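PDB 6AGI: calcium uptake protein 3, mitochondrial from Homo sapiens, which senses mitochondrial calcium through its EF-hands and, as a disulfide-linked heterodimer with MICU1, regulates the mitochondrial calcium uniporter channel in the central nervous system and skeletal muscle. Local coordinates for residues 56-61 / 206-211; 93-98 / 112-117; 125-130 / 214-219. All coordinates share one frame; numbering follows the deposited sequence.

Interaction 1: 56-61 / 206-211; sequences LSKQEL and LVTDTT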
loop_
_atom_site.group_PDB
_atom_site.type_symbol
_atom_site.label_atom_id
_atom_site.label_comp_id
_atom_site.label_asym_id
_atom_site.label_seq_id
_atom_site.Cartn_x
_atom_site.Cartn_y
_atom_site.Cartn_z
ATOM N N LEU B 56 -9.466 -40.611 -0.995
ATOM C CA LEU B 56 -9.291 -41.082 -2.360
ATOM C C LEU B 56 -7.927 -41.734 -2.543
ATOM O O LEU B 56 -6.940 -41.323 -1.922
ATOM C CB LEU B 56 -9.424 -39.931 -3.368
ATOM C CG LEU B 56 -10.618 -38.973 -3.274
ATOM C CD1 LEU B 56 -10.795 -38.184 -4.565
ATOM C CD2 LEU B 56 -11.902 -39.740 -2.952
ATOM N N SER B 57 -7.876 -42.746 -3.420
ATOM C CA SER B 57 -6.620 -43.213 -3.993
ATOM C C SER B 57 -6.191 -42.267 -5.113
ATOM O O SER B 57 -6.987 -41.472 -5.622
ATOM C CB SER B 57 -6.754 -44.622 -4.554
ATOM O OG SER B 57 -7.098 -44.566 -5.933
ATOM N N LYS B 58 -4.930 -42.406 -5.549
ATOM C CA LYS B 58 -4.387 -41.482 -6.548
ATOM C C LYS B 58 -5.173 -41.517 -7.858
ATOM O O LYS B 58 -5.356 -40.471 -8.500
ATOM C CB LYS B 58 -2.902 -41.764 -6.795
ATOM C CG LYS B 58 -2.101 -40.533 -7.265
ATOM C CD LYS B 58 -1.551 -39.706 -6.098
ATOM C CE LYS B 58 -0.197 -39.000 -6.407
ATOM N NZ LYS B 58 -0.031 -38.313 -7.745
ATOM N N GLN B 59 -5.670 -42.693 -8.278
ATOM C CA GLN B 59 -6.297 -42.704 -9.602
ATOM C C GLN B 59 -7.778 -42.393 -9.556
ATOM O O GLN B 59 -8.350 -41.958 -10.570
ATOM C CB GLN B 59 -6.041 -44.034 -10.335
ATOM C CG GLN B 59 -5.140 -43.828 -11.553
ATOM C CD GLN B 59 -3.691 -43.514 -11.173
ATOM O OE1 GLN B 59 -3.084 -44.241 -10.393
ATOM N NE2 GLN B 59 -3.181 -42.368 -11.626
ATOM N N GLU B 60 -8.435 -42.537 -8.410
ATOM C CA GLU B 60 -9.764 -41.950 -8.352
ATOM C C GLU B 60 -9.683 -40.431 -8.293
ATOM O O GLU B 60 -10.527 -39.734 -8.891
ATOM C CB GLU B 60 -10.583 -42.502 -7.186
ATOM C CG GLU B 60 -9.810 -42.943 -5.958
ATOM C CD GLU B 60 -10.706 -43.682 -4.968
ATOM O OE1 GLU B 60 -11.821 -44.088 -5.375
ATOM O OE2 GLU B 60 -10.306 -43.870 -3.796
ATOM N N LEU B 61 -8.636 -39.894 -7.666
ATOM C CA LEU B 61 -8.393 -38.458 -7.754
ATOM C C LEU B 61 -8.133 -38.043 -9.198
ATOM O O LEU B 61 -8.633 -37.006 -9.664
ATOM C CB LEU B 61 -7.213 -38.057 -6.866
ATOM C CG LEU B 61 -6.951 -36.577 -6.522
ATOM C CD1 LEU B 61 -5.796 -36.442 -5.511
ATOM C CD2 LEU B 61 -6.715 -35.644 -7.699
ATOM N N LEU B 206 5.935 -35.879 -10.426
ATOM C CA LEU B 206 6.771 -35.076 -9.545
ATOM C C LEU B 206 6.026 -34.813 -8.245
ATOM O O LEU B 206 6.563 -34.983 -7.142
ATOM C CB LEU B 206 7.155 -33.750 -10.218
ATOM N N VAL B 207 4.765 -34.405 -8.402
ATOM C CA VAL B 207 3.925 -33.946 -7.302
ATOM C C VAL B 207 2.480 -34.207 -7.702
ATOM O O VAL B 207 2.158 -34.346 -8.886
ATOM C CB VAL B 207 4.206 -32.451 -6.985
ATOM C CG1 VAL B 207 3.007 -31.750 -6.368
ATOM C CG2 VAL B 207 5.427 -32.324 -6.065
ATOM N N THR B 208 1.613 -34.343 -6.702
ATOM C CA THR B 208 0.206 -34.621 -6.966
ATOM C C THR B 208 -0.450 -33.514 -7.795
ATOM O O THR B 208 -0.442 -32.340 -7.414
ATOM C CB THR B 208 -0.544 -34.796 -5.648
ATOM O OG1 THR B 208 -0.268 -36.090 -5.109
ATOM C CG2 THR B 208 -2.035 -34.653 -5.855
ATOM N N ASP B 209 -1.065 -33.901 -8.910
ATOM C CA ASP B 209 -1.742 -32.932 -9.760
ATOM C C ASP B 209 -2.957 -32.372 -9.033
ATOM O O ASP B 209 -3.530 -33.011 -8.152
ATOM C CB ASP B 209 -2.191 -33.586 -11.072
ATOM C CG ASP B 209 -1.147 -33.497 -12.163
ATOM O OD1 ASP B 209 -0.006 -33.087 -11.861
ATOM O OD2 ASP B 209 -1.461 -33.875 -13.313
ATOM N N THR B 210 -3.327 -31.146 -9.381
ATOM C CA THR B 210 -4.421 -30.458 -8.721
ATOM C C THR B 210 -5.276 -29.810 -9.797
ATOM O O THR B 210 -4.943 -29.848 -10.991
ATOM C CB THR B 210 -3.939 -29.400 -7.713
ATOM O OG1 THR B 210 -3.074 -28.457 -8.361
ATOM C CG2 THR B 210 -3.226 -30.033 -6.511
ATOM N N THR B 211 -6.409 -29.234 -9.372
ATOM C CA THR B 211 -7.295 -28.589 -10.337
ATOM C C THR B 211 -6.635 -27.381 -10.984
ATOM O O THR B 211 -6.690 -27.228 -12.205
ATOM C CB THR B 211 -8.630 -28.230 -9.682
ATOM O OG1 THR B 211 -9.450 -29.408 -9.626
ATOM C CG2 THR B 211 -9.348 -27.073 -10.422
#
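Of residues 56-61, Lys-58 and Leu-61 in the first turn of helix 58-66 come nearest the irregular backbone of 206-211, with CA atoms 8.3 Å apart for Lys-58 and Thr-208 and 8.9 Å apart for Leu-61 and Asp-209. Side chains bridge the gap. The lysine, with CG anti to the backbone N (chi1 -153°), bends at chi2, chi3 and chi4, which brings CE to 3.2 Å from Thr-208 OG1. The ammonium atom NZ is close to the same OG1 at 3.5 Å, but the angle is too poor for a hydrogen bond, and the tail lies across the hydroxyl in van der Waals contact. Leu-61 points toward the loop: its CD1 meets Thr-208 CG2 at 4.2 Å, while CD2 reaches the carbonyl oxygen of Asp-209. Replacing Lys-58 by an alanine removes everything beyond CB, which would probably open a gap beside the Thr-208 hydroxyl and leave the packing between the segments to Leu-61. The helix start is set by a capping box: Ser-57 N donates to Glu-60 OE2 at 2.7 Å, and Ser-57 OG weakly accepts from Glu-60 N. Beyond the contact, Lys-58 and Leu-61 also pack on Cys-27 of strand 25-27, and the loop leads directly into helix 211-217, whose N-cap Thr-210 is hydrogen-bonded to Glu-92 of helix 90-101.

Interaction 2: 93-98 / 112-117; sequences YLFLLC and NMFDTD. With CA (calcium ion), chain F.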
loop_
_atom_site.group_PDB
_atom_site.type_symbol
_atom_site.label_atom_id
_atom_site.label_comp_id
_atom_site.label_asym_id
_atom_site.label_seq_id
_atom_site.Cartn_x
_atom_site.Cartn_y
_atom_site.Cartn_z
ATOM N N TYR B 93 -4.522 -22.835 -1.976
ATOM C CA TYR B 93 -5.403 -22.045 -1.126
ATOM C C TYR B 93 -4.808 -20.675 -0.833
ATOM O O TYR B 93 -5.486 -19.645 -0.965
ATOM C CB TYR B 93 -5.615 -22.819 0.167
ATOM C CG TYR B 93 -6.345 -22.104 1.268
ATOM C CD1 TYR B 93 -7.527 -21.399 1.038
ATOM C CD2 TYR B 93 -5.796 -22.059 2.537
ATOM C CE1 TYR B 93 -8.176 -20.750 2.087
ATOM C CE2 TYR B 93 -6.418 -21.415 3.558
ATOM C CZ TYR B 93 -7.605 -20.765 3.345
ATOM O OH TYR B 93 -8.172 -20.134 4.430
ATOM N N LEU B 94 -3.555 -20.659 -0.350
ATOM C CA LEU B 94 -2.861 -19.402 -0.060
ATOM C C LEU B 94 -2.799 -18.508 -1.294
ATOM O O LEU B 94 -3.106 -17.313 -1.222
ATOM C CB LEU B 94 -1.466 -19.703 0.483
ATOM C CG LEU B 94 -1.382 -20.273 1.898
ATOM C CD1 LEU B 94 0.017 -20.106 2.507
ATOM C CD2 LEU B 94 -2.470 -19.592 2.785
ATOM N N PHE B 95 -2.379 -19.071 -2.430
ATOM C CA PHE B 95 -2.429 -18.366 -3.711
ATOM C C PHE B 95 -3.788 -17.697 -3.938
ATOM O O PHE B 95 -3.861 -16.483 -4.170
ATOM C CB PHE B 95 -2.114 -19.358 -4.828
ATOM C CG PHE B 95 -2.095 -18.773 -6.218
ATOM C CD1 PHE B 95 -1.253 -17.721 -6.538
ATOM C CD2 PHE B 95 -2.902 -19.306 -7.218
ATOM C CE1 PHE B 95 -1.222 -17.204 -7.841
ATOM C CE2 PHE B 95 -2.880 -18.792 -8.501
ATOM C CZ PHE B 95 -2.040 -17.749 -8.814
ATOM N N LEU B 96 -4.882 -18.475 -3.843
ATOM C CA LEU B 96 -6.210 -17.929 -4.125
ATOM C C LEU B 96 -6.595 -16.805 -3.156
ATOM O O LEU B 96 -7.079 -15.737 -3.589
ATOM C CB LEU B 96 -7.228 -19.059 -4.063
ATOM C CG LEU B 96 -6.990 -20.180 -5.067
ATOM C CD1 LEU B 96 -7.879 -21.416 -4.807
ATOM C CD2 LEU B 96 -7.254 -19.591 -6.454
ATOM N N LEU B 97 -6.362 -17.013 -1.849
ATOM C CA LEU B 97 -6.548 -15.942 -0.874
ATOM C C LEU B 97 -5.780 -14.697 -1.240
ATOM O O LEU B 97 -6.272 -13.567 -1.056
ATOM C CB LEU B 97 -6.123 -16.362 0.528
ATOM C CG LEU B 97 -6.984 -17.364 1.241
ATOM C CD1 LEU B 97 -6.335 -17.708 2.570
ATOM C CD2 LEU B 97 -8.321 -16.688 1.393
ATOM N N CYS B 98 -4.527 -14.874 -1.623
ATOM C CA CYS B 98 -3.715 -13.730 -1.977
ATOM C C CYS B 98 -4.314 -12.969 -3.158
ATOM O O CYS B 98 -4.365 -11.727 -3.141
ATOM C CB CYS B 98 -2.302 -14.224 -2.253
ATOM S SG CYS B 98 -1.160 -13.029 -2.922
ATOM N N ASN B 112 4.803 -11.218 -13.061
ATOM C CA ASN B 112 6.241 -11.015 -13.141
ATOM C C ASN B 112 6.968 -11.690 -11.982
ATOM O O ASN B 112 8.057 -12.238 -12.171
ATOM C CB ASN B 112 6.551 -9.528 -13.172
ATOM C CG ASN B 112 6.268 -8.924 -14.508
ATOM O OD1 ASN B 112 6.195 -9.648 -15.511
ATOM N ND2 ASN B 112 6.085 -7.589 -14.551
ATOM N N MET B 113 6.368 -11.729 -10.798
ATOM C CA MET B 113 7.023 -12.473 -9.734
ATOM C C MET B 113 7.137 -13.953 -10.069
ATOM O O MET B 113 8.034 -14.627 -9.558
ATOM C CB MET B 113 6.280 -12.292 -8.406
ATOM C CG MET B 113 6.640 -11.003 -7.677
ATOM S SD MET B 113 8.364 -10.971 -7.241
ATOM C CE MET B 113 8.227 -11.728 -5.622
ATOM N N PHE B 114 6.267 -14.464 -10.934
ATOM C CA PHE B 114 6.336 -15.868 -11.327
ATOM C C PHE B 114 7.337 -16.124 -12.458
ATOM O O PHE B 114 8.042 -17.134 -12.436
ATOM C CB PHE B 114 4.945 -16.345 -11.734
ATOM C CG PHE B 114 4.133 -16.921 -10.615
ATOM C CD1 PHE B 114 4.357 -18.226 -10.193
ATOM C CD2 PHE B 114 3.123 -16.181 -10.008
ATOM C CE1 PHE B 114 3.590 -18.774 -9.169
ATOM C CE2 PHE B 114 2.359 -16.714 -8.985
ATOM C CZ PHE B 114 2.589 -18.002 -8.563
ATOM N N ASP B 115 7.417 -15.227 -13.441
ATOM C CA ASP B 115 8.178 -15.482 -14.667
ATOM C C ASP B 115 9.658 -15.212 -14.380
ATOM O O ASP B 115 10.275 -14.227 -14.814
ATOM C CB ASP B 115 7.616 -14.627 -15.804
ATOM C CG ASP B 115 8.248 -14.931 -17.163
ATOM O OD1 ASP B 115 8.764 -16.074 -17.413
ATOM O OD2 ASP B 115 8.152 -14.011 -18.020
ATOM N N THR B 116 10.240 -16.164 -13.652
ATOM C CA THR B 116 11.662 -16.145 -13.304
ATOM C C THR B 116 12.568 -15.833 -14.501
ATOM O O THR B 116 13.608 -15.197 -14.310
ATOM C CB THR B 116 12.074 -17.479 -12.667
ATOM O OG1 THR B 116 11.926 -18.533 -13.629
ATOM C CG2 THR B 116 11.190 -17.779 -11.487
ATOM N N ASP B 117 12.210 -16.273 -15.726
ATOM C CA ASP B 117 13.107 -16.148 -16.886
ATOM C C ASP B 117 12.725 -15.099 -17.926
ATOM O O ASP B 117 13.466 -14.932 -18.900
ATOM C CB ASP B 117 13.265 -17.478 -17.638
ATOM C CG ASP B 117 11.944 -18.116 -17.972
ATOM O OD1 ASP B 117 11.312 -18.663 -17.058
ATOM O OD2 ASP B 117 11.497 -18.004 -19.129
HETATM CA CA CA F . 8.747 -18.578 -18.075
#
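Phe-95 extends from helix 90-101 with CG anti to its backbone nitrogen (chi1 -179°), and Phe-114, at the last turn of helix 104-114, directs its ring toward that helix. CE1 of Phe-95 comes up to the CE2–CZ side of Phe-114, 3.8 Å from Phe-114 CE2 and 4.0 Å from Phe-114 CZ. Their planes stand at 85°, yet the approach is oblique, with centroids 5.9 Å apart, and counts neither as a stack nor as an edge-to-face pair. Both rings are buried. Phe-127 of helix 124-138 joins them, edge-to-face with Phe-95.

Immediately after Phe-114 the chain leaves the helix and enters the calcium loop of EF-hand 1. Asp-115 is the centre of an inverse gamma turn, closed by Thr-116 N donating to Phe-114 O at 2.7 Å. Its OD1 binds the calcium ion at 2.6 Å, while OD2 accepts from Glu-120 N, which would fix the rotation of the carboxylate. Asp-117 OD1 takes a second place on the metal at 2.8 Å, and Asn-119 OD1, the carbonyl oxygen of Met-121 and both carboxylate oxygens of Glu-126 complete the site. At the C-terminal end of helix 104-114, Met-113 O accepts a hydrogen bond from Arg-330 of the second subunit. The contact itself is apolar and without direction, joining helix 90-101 to the incoming helix of the EF-hand by ring packing, whereas the metal ligands begin at the next residue, Asp-115, and continue through the loop.

Interaction 3: 125-130 / 214-219; sequences KEFLVL and VHFFGK. With CA (calcium ion), chain F.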
loop_
_atom_site.group_PDB
_atom_site.type_symbol
_atom_site.label_atom_id
_atom_site.label_comp_id
_atom_site.label_asym_id
_atom_site.label_seq_id
_atom_site.Cartn_x
_atom_site.Cartn_y
_atom_site.Cartn_z
ATOM N N LYS B 125 6.593 -25.492 -14.049
ATOM C CA LYS B 125 7.705 -25.654 -13.121
ATOM C C LYS B 125 7.991 -24.348 -12.391
ATOM O O LYS B 125 8.177 -24.343 -11.157
ATOM C CB LYS B 125 8.935 -26.137 -13.908
ATOM C CG LYS B 125 10.240 -26.259 -13.136
ATOM C CD LYS B 125 11.377 -25.523 -13.852
ATOM C CE LYS B 125 11.544 -24.089 -13.381
ATOM N NZ LYS B 125 12.297 -23.243 -14.364
ATOM N N GLU B 126 7.883 -23.227 -13.122
ATOM C CA GLU B 126 7.818 -21.912 -12.489
ATOM C C GLU B 126 6.697 -21.839 -11.460
ATOM O O GLU B 126 6.913 -21.435 -10.312
ATOM C CB GLU B 126 7.620 -20.819 -13.537
ATOM C CG GLU B 126 8.902 -20.296 -14.105
ATOM C CD GLU B 126 8.676 -19.364 -15.271
ATOM O OE1 GLU B 126 7.744 -19.600 -16.056
ATOM O OE2 GLU B 126 9.419 -18.368 -15.382
ATOM N N PHE B 127 5.492 -22.229 -11.864
ATOM C CA PHE B 127 4.366 -22.176 -10.950
ATOM C C PHE B 127 4.603 -23.046 -9.728
ATOM O O PHE B 127 4.093 -22.733 -8.655
ATOM C CB PHE B 127 3.070 -22.567 -11.668
ATOM C CG PHE B 127 1.842 -22.335 -10.846
ATOM C CD1 PHE B 127 1.340 -23.316 -10.004
ATOM C CD2 PHE B 127 1.222 -21.096 -10.866
ATOM C CE1 PHE B 127 0.209 -23.083 -9.244
ATOM C CE2 PHE B 127 0.105 -20.845 -10.086
ATOM C CZ PHE B 127 -0.404 -21.845 -9.279
ATOM N N LEU B 128 5.343 -24.148 -9.867
ATOM C CA LEU B 128 5.530 -25.067 -8.748
ATOM C C LEU B 128 6.607 -24.622 -7.756
ATOM O O LEU B 128 6.562 -25.039 -6.574
ATOM C CB LEU B 128 5.820 -26.474 -9.289
ATOM C CG LEU B 128 4.514 -27.264 -9.530
ATOM C CD1 LEU B 128 4.750 -28.585 -10.217
ATOM C CD2 LEU B 128 3.742 -27.493 -8.212
ATOM N N VAL B 129 7.545 -23.764 -8.182
ATOM C CA VAL B 129 8.625 -23.394 -7.263
ATOM C C VAL B 129 8.104 -22.840 -5.946
ATOM O O VAL B 129 8.765 -22.962 -4.915
ATOM C CB VAL B 129 9.590 -22.377 -7.893
ATOM C CG1 VAL B 129 10.057 -22.869 -9.239
ATOM C CG2 VAL B 129 8.941 -20.972 -7.949
ATOM N N LEU B 130 6.942 -22.231 -5.924
ATOM C CA LEU B 130 6.627 -21.647 -4.635
ATOM C C LEU B 130 6.094 -22.681 -3.653
ATOM O O LEU B 130 6.379 -22.592 -2.452
ATOM C CB LEU B 130 5.685 -20.472 -4.819
ATOM C CG LEU B 130 6.061 -19.187 -5.552
ATOM C CD1 LEU B 130 4.925 -18.124 -5.780
ATOM C CD2 LEU B 130 7.114 -18.701 -4.681
ATOM N N VAL B 214 -3.832 -28.630 -13.505
ATOM C CA VAL B 214 -4.344 -29.146 -14.777
ATOM C C VAL B 214 -5.063 -28.052 -15.570
ATOM O O VAL B 214 -4.942 -27.962 -16.803
ATOM C CB VAL B 214 -5.257 -30.358 -14.512
ATOM C CG1 VAL B 214 -5.848 -30.870 -15.793
ATOM C CG2 VAL B 214 -4.433 -31.466 -13.886
ATOM N N HIS B 215 -5.822 -27.208 -14.881
ATOM C CA HIS B 215 -6.508 -26.121 -15.555
ATOM C C HIS B 215 -5.509 -25.206 -16.259
ATOM O O HIS B 215 -5.761 -24.758 -17.384
ATOM C CB HIS B 215 -7.340 -25.348 -14.534
ATOM C CG HIS B 215 -8.022 -24.141 -15.098
ATOM N ND1 HIS B 215 -9.197 -24.215 -15.808
ATOM C CD2 HIS B 215 -7.699 -22.829 -15.052
ATOM C CE1 HIS B 215 -9.570 -23.003 -16.174
ATOM N NE2 HIS B 215 -8.675 -22.142 -15.733
ATOM N N PHE B 216 -4.358 -24.936 -15.616
ATOM C CA PHE B 216 -3.351 -23.997 -16.127
ATOM C C PHE B 216 -2.466 -24.628 -17.188
ATOM O O PHE B 216 -2.258 -24.040 -18.256
ATOM C CB PHE B 216 -2.475 -23.478 -14.986
ATOM C CG PHE B 216 -3.130 -22.410 -14.159
ATOM C CD1 PHE B 216 -4.130 -21.605 -14.696
ATOM C CD2 PHE B 216 -2.758 -22.212 -12.848
ATOM C CE1 PHE B 216 -4.733 -20.605 -13.930
ATOM C CE2 PHE B 216 -3.360 -21.230 -12.076
ATOM C CZ PHE B 216 -4.345 -20.417 -12.620
ATOM N N PHE B 217 -1.905 -25.808 -16.902
ATOM C CA PHE B 217 -0.888 -26.397 -17.766
ATOM C C PHE B 217 -1.317 -27.716 -18.395
ATOM O O PHE B 217 -0.461 -28.457 -18.890
ATOM C CB PHE B 217 0.407 -26.592 -16.991
ATOM C CG PHE B 217 0.726 -25.448 -16.092
ATOM C CD1 PHE B 217 1.222 -24.258 -16.611
ATOM C CD2 PHE B 217 0.513 -25.541 -14.729
ATOM C CE1 PHE B 217 1.508 -23.188 -15.787
ATOM C CE2 PHE B 217 0.789 -24.473 -13.912
ATOM C CZ PHE B 217 1.284 -23.292 -14.450
ATOM N N GLY B 218 -2.607 -28.043 -18.377
ATOM C CA GLY B 218 -3.064 -29.228 -19.064
ATOM C C GLY B 218 -2.766 -30.504 -18.310
ATOM O O GLY B 218 -2.142 -30.520 -17.244
ATOM N N LYS B 219 -3.218 -31.613 -18.903
ATOM C CA LYS B 219 -3.101 -32.910 -18.249
ATOM C C LYS B 219 -1.678 -33.441 -18.321
ATOM O O LYS B 219 -1.261 -34.213 -17.449
ATOM C CB LYS B 219 -4.071 -33.915 -18.877
ATOM C CG LYS B 219 -5.509 -33.836 -18.368
ATOM C CD LYS B 219 -6.284 -32.669 -19.007
ATOM C CE LYS B 219 -7.781 -32.726 -18.689
ATOM N NZ LYS B 219 -8.502 -31.498 -19.157
HETATM CA CA CA F . 8.747 -18.578 -18.075
#
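Phe-127, Phe-216 and Phe-217 form a buried aromatic cluster between helix 124-138 and helix 211-217. The pair of Phe-127 and Phe-216 is offset edge-to-face: the edge of Phe-216 is directed at one face of Phe-127, with centroids 5.6 Å apart and planes at 67°. Phe-216 CD2 lies over that face, displaced toward the rim, and the closest atoms of this pair are Phe-216 CE2 and Phe-127 CE2, 4.0 Å apart. Phe-217 meets Phe-127 differently. It arrives obliquely, planes at 58°, and sets its far end against the root of the side chain, with CZ 3.4 Å from Phe-127 CB and 3.8 Å from Phe-127 CG. Phe-216 CB lies over the centre of one face of the neighbouring Phe-217 ring.

Phe-127 can receive both because its CG is anti to the backbone N (chi1 -171°), carrying the ring out from the helix toward its partners. This helix is the exiting one of EF-hand 1, and the residue before Phe-127, Glu-126, is the last ligand of the calcium loop, the glutamate that in canonical EF-hands binds through both oxygens. Here it does so, with OE1 at 2.5 Å and OE2 at 2.8 Å from the calcium ion.

Both oxygens have further partners that would restrain the carboxylate: OE1 accepts from Asp-123 N, and OE2 is probably bonded to Thr-116 OG1. On the other helix, His-215 ND1 bonds to Pro-69 O, and the Phe-216 ring continues the aromatic packing edge-to-face with Phe-233 of helix 227-250.

From the N terminus, residues 56-61 open the widest loop, which interaction 1 closes only when the chain returns at 206-211. Interaction 2 opens and closes within that loop as a short helix-to-helix return, joining helix 90-101 to the start of EF-hand 1. Interaction 3 begins at 125-130, after interaction 2 has closed, and ends at 214-219, past interaction 1, so that 1 and 3 cross; they touch where Asp-209 packs on Val-214. Interactions 2 and 3 contain the end of the entering helix and the start of the exiting helix of EF-hand 1, share its calcium ion and meet where Phe-114 packs on Leu-130. Interaction 1 adds helix 58-66 to the loop leading into helix 211-217.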